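Local coordinates for PLP-Dependent L-Arginine Hydroxylase MppP (Streptomyces wadayamensis, PDB 6C9B), which uses pyridoxal 5'-phosphate to oxidise L-arginine, working as an oxidase rather than an oxygenase and yielding 4-hydroxy-2-ketoarginine and 2-ketoarginine, at residues 23-28 and 329-334. Numbering follows the deposited sequence.
Sequences LNIADG and HHVFAL. With EGV ((4S)-5-carbamimidamido-4-hydroxy-2-oxopentanoic acid), chain F.
Asn24 and Phe332 pair in parallel in the small-domain sheet of this aminotransferase fold, where 23-24 is an outermost strand within the chain. Phe332 is held at both its N and its O by segment 23-28: its N gives a nearly straight bond (170°) to Leu23 O at 3.0 Å, and its O accepts from Ile25 N at 2.8 Å. In the tight part, Leu23, Ile25 and Val331 pack against Ser365 of helix 359-372. Branched Val331 offers CG1 to Ile25 CD1 (3.9 Å) and CG2 to Leu23 CD1 (3.6 Å). Ala26 and Ala333, both small, let their CA atoms come to 4.2 Å; Ala333 also packs on Leu326 of helix 319-327. With chi1 at 51°, Ile25 CG1 lies between its own N and carbonyl carbon, and rests 3.2 Å from Phe332 O. The end by the Schellman turn of helix 319-327 is looser: exposed His330, at positive phi, offers Leu23 mainly its carbonyl O, and its imidazole leads away. Asn24 suits the bend into the active site because its amide both accepts and donates: OD1 closes an Asx turn with Ala26 N, and ND2 reaches Asp27 OD2 from above the carboxylate plane. Next along, Gly28, without a CB to strike the product, donates its N to carboxylate O12 of EGV at 2.8 Å.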
loop_
_atom_site.group_PDB
_atom_site.type_symbol
_atom_site.label_atom_id
_atom_site.label_comp_id
_atom_site.label_asym_id
_atom_site.label_seq_id
_atom_site.Cartn_x
_atom_site.Cartn_y
_atom_site.Cartn_z
ATOM N N LEU B 23 21.330 7.294 -14.174
ATOM C CA LEU B 23 20.954 6.654 -15.422
ATOM C C LEU B 23 20.151 5.403 -15.123
ATOM O O LEU B 23 20.479 4.305 -15.582
ATOM C CB LEU B 23 22.188 6.346 -16.268
ATOM C CG LEU B 23 22.981 7.618 -16.593
ATOM C CD1 LEU B 23 24.248 7.275 -17.329
ATOM C CD2 LEU B 23 22.171 8.581 -17.444
ATOM N N ASN B 24 19.099 5.582 -14.334
ATOM C CA ASN B 24 18.113 4.531 -14.091
ATOM C C ASN B 24 17.205 4.474 -15.316
ATOM O O ASN B 24 16.500 5.440 -15.617
ATOM C CB ASN B 24 17.360 4.840 -12.795
ATOM C CG ASN B 24 16.031 4.086 -12.652
ATOM O OD1 ASN B 24 15.698 3.194 -13.433
ATOM N ND2 ASN B 24 15.252 4.476 -11.639
ATOM N N ILE B 25 17.282 3.376 -16.082
ATOM C CA ILE B 25 16.317 3.111 -17.156
ATOM C C ILE B 25 15.688 1.746 -16.903
ATOM O O ILE B 25 15.368 0.991 -17.833
ATOM C CB ILE B 25 16.964 3.203 -18.554
ATOM C CG1 ILE B 25 18.243 2.346 -18.623
ATOM C CG2 ILE B 25 17.244 4.664 -18.890
ATOM C CD1 ILE B 25 18.732 2.093 -20.045
ATOM N N ALA B 26 15.467 1.442 -15.628
ATOM C CA ALA B 26 14.985 0.143 -15.197
ATOM C C ALA B 26 13.497 0.175 -14.858
ATOM O O ALA B 26 12.677 -0.344 -15.624
ATOM C CB ALA B 26 15.771 -0.366 -13.984
ATOM N N ASP B 27 13.126 0.741 -13.710
ATOM C CA ASP B 27 11.726 0.629 -13.323
ATOM C C ASP B 27 10.856 1.461 -14.261
ATOM O O ASP B 27 11.301 2.427 -14.891
ATOM C CB ASP B 27 11.496 1.066 -11.880
ATOM C CG ASP B 27 11.763 2.521 -11.689
ATOM O OD1 ASP B 27 10.979 3.340 -12.225
ATOM O OD2 ASP B 27 12.752 2.830 -10.996
ATOM N N GLY B 28 9.601 1.067 -14.352
ATOM C CA GLY B 28 8.750 1.671 -15.348
ATOM C C GLY B 28 8.042 2.924 -14.919
ATOM O O GLY B 28 7.309 3.502 -15.728
ATOM N N HIS B 329 29.091 0.931 -16.186
ATOM C CA HIS B 329 29.028 2.317 -16.626
ATOM C C HIS B 329 27.940 3.100 -15.907
ATOM O O HIS B 329 27.567 4.189 -16.358
ATOM C CB HIS B 329 28.814 2.374 -18.141
ATOM C CG HIS B 329 29.937 1.760 -18.917
ATOM N ND1 HIS B 329 30.164 0.400 -18.946
ATOM C CD2 HIS B 329 30.927 2.323 -19.648
ATOM C CE1 HIS B 329 31.232 0.150 -19.682
ATOM N NE2 HIS B 329 31.715 1.301 -20.119
ATOM N N HIS B 330 27.420 2.561 -14.808
ATOM C CA HIS B 330 26.407 3.219 -13.984
ATOM C C HIS B 330 25.095 3.449 -14.731
ATOM O O HIS B 330 24.354 4.381 -14.413
ATOM C CB HIS B 330 26.941 4.536 -13.417
ATOM C CG HIS B 330 28.260 4.393 -12.724
ATOM N ND1 HIS B 330 29.462 4.657 -13.345
ATOM C CD2 HIS B 330 28.566 3.990 -11.469
ATOM C CE1 HIS B 330 30.451 4.435 -12.498
ATOM N NE2 HIS B 330 29.934 4.031 -11.352
ATOM N N VAL B 331 24.797 2.605 -15.722
ATOM C CA VAL B 331 23.496 2.571 -16.394
ATOM C C VAL B 331 22.769 1.332 -15.911
ATOM O O VAL B 331 23.350 0.241 -15.896
ATOM C CB VAL B 331 23.642 2.548 -17.923
ATOM C CG1 VAL B 331 22.312 2.275 -18.598
ATOM C CG2 VAL B 331 24.248 3.877 -18.402
ATOM N N PHE B 332 21.506 1.497 -15.524
ATOM C CA PHE B 332 20.718 0.398 -14.961
ATOM C C PHE B 332 19.477 0.130 -15.797
ATOM O O PHE B 332 18.507 0.898 -15.757
ATOM C CB PHE B 332 20.335 0.693 -13.514
ATOM C CG PHE B 332 21.504 0.704 -12.589
ATOM C CD1 PHE B 332 21.932 -0.467 -11.984
ATOM C CD2 PHE B 332 22.203 1.880 -12.341
ATOM C CE1 PHE B 332 23.023 -0.463 -11.133
ATOM C CE2 PHE B 332 23.291 1.881 -11.497
ATOM C CZ PHE B 332 23.704 0.710 -10.896
ATOM N N ALA B 333 19.473 -1.011 -16.494
ATOM C CA ALA B 333 18.313 -1.494 -17.218
ATOM C C ALA B 333 17.744 -2.705 -16.476
ATOM O O ALA B 333 18.045 -2.922 -15.293
ATOM C CB ALA B 333 18.704 -1.803 -18.667
ATOM N N LEU B 334 16.884 -3.466 -17.144
ATOM C CA LEU B 334 16.228 -4.596 -16.502
ATOM C C LEU B 334 16.357 -5.842 -17.371
ATOM O O LEU B 334 15.895 -5.835 -18.529
ATOM C CB LEU B 334 14.765 -4.239 -16.259
ATOM C CG LEU B 334 13.951 -4.991 -15.238
ATOM C CD1 LEU B 334 14.601 -4.854 -13.896
ATOM C CD2 LEU B 334 12.530 -4.406 -15.242
HETATM C C10 EGV F . 7.672 -1.902 -13.860
HETATM C C02 EGV F . 7.118 -1.938 -8.841
HETATM C C03 EGV F . 6.196 -3.897 -7.596
HETATM C C06 EGV F . 6.407 -1.866 -10.178
HETATM C C07 EGV F . 7.440 -2.236 -11.265
HETATM C C09 EGV F . 6.826 -2.366 -12.684
HETATM N N01 EGV F . 7.256 -3.299 -8.344
HETATM N N04 EGV F . 6.337 -5.218 -7.105
HETATM N N05 EGV F . 5.076 -3.235 -7.394
HETATM O O08 EGV F . 5.945 -0.594 -10.391
HETATM O O11 EGV F . 7.122 -1.856 -14.943
HETATM O O12 EGV F . 8.869 -1.579 -13.726
HETATM O O13 EGV F . 5.704 -2.821 -12.883
#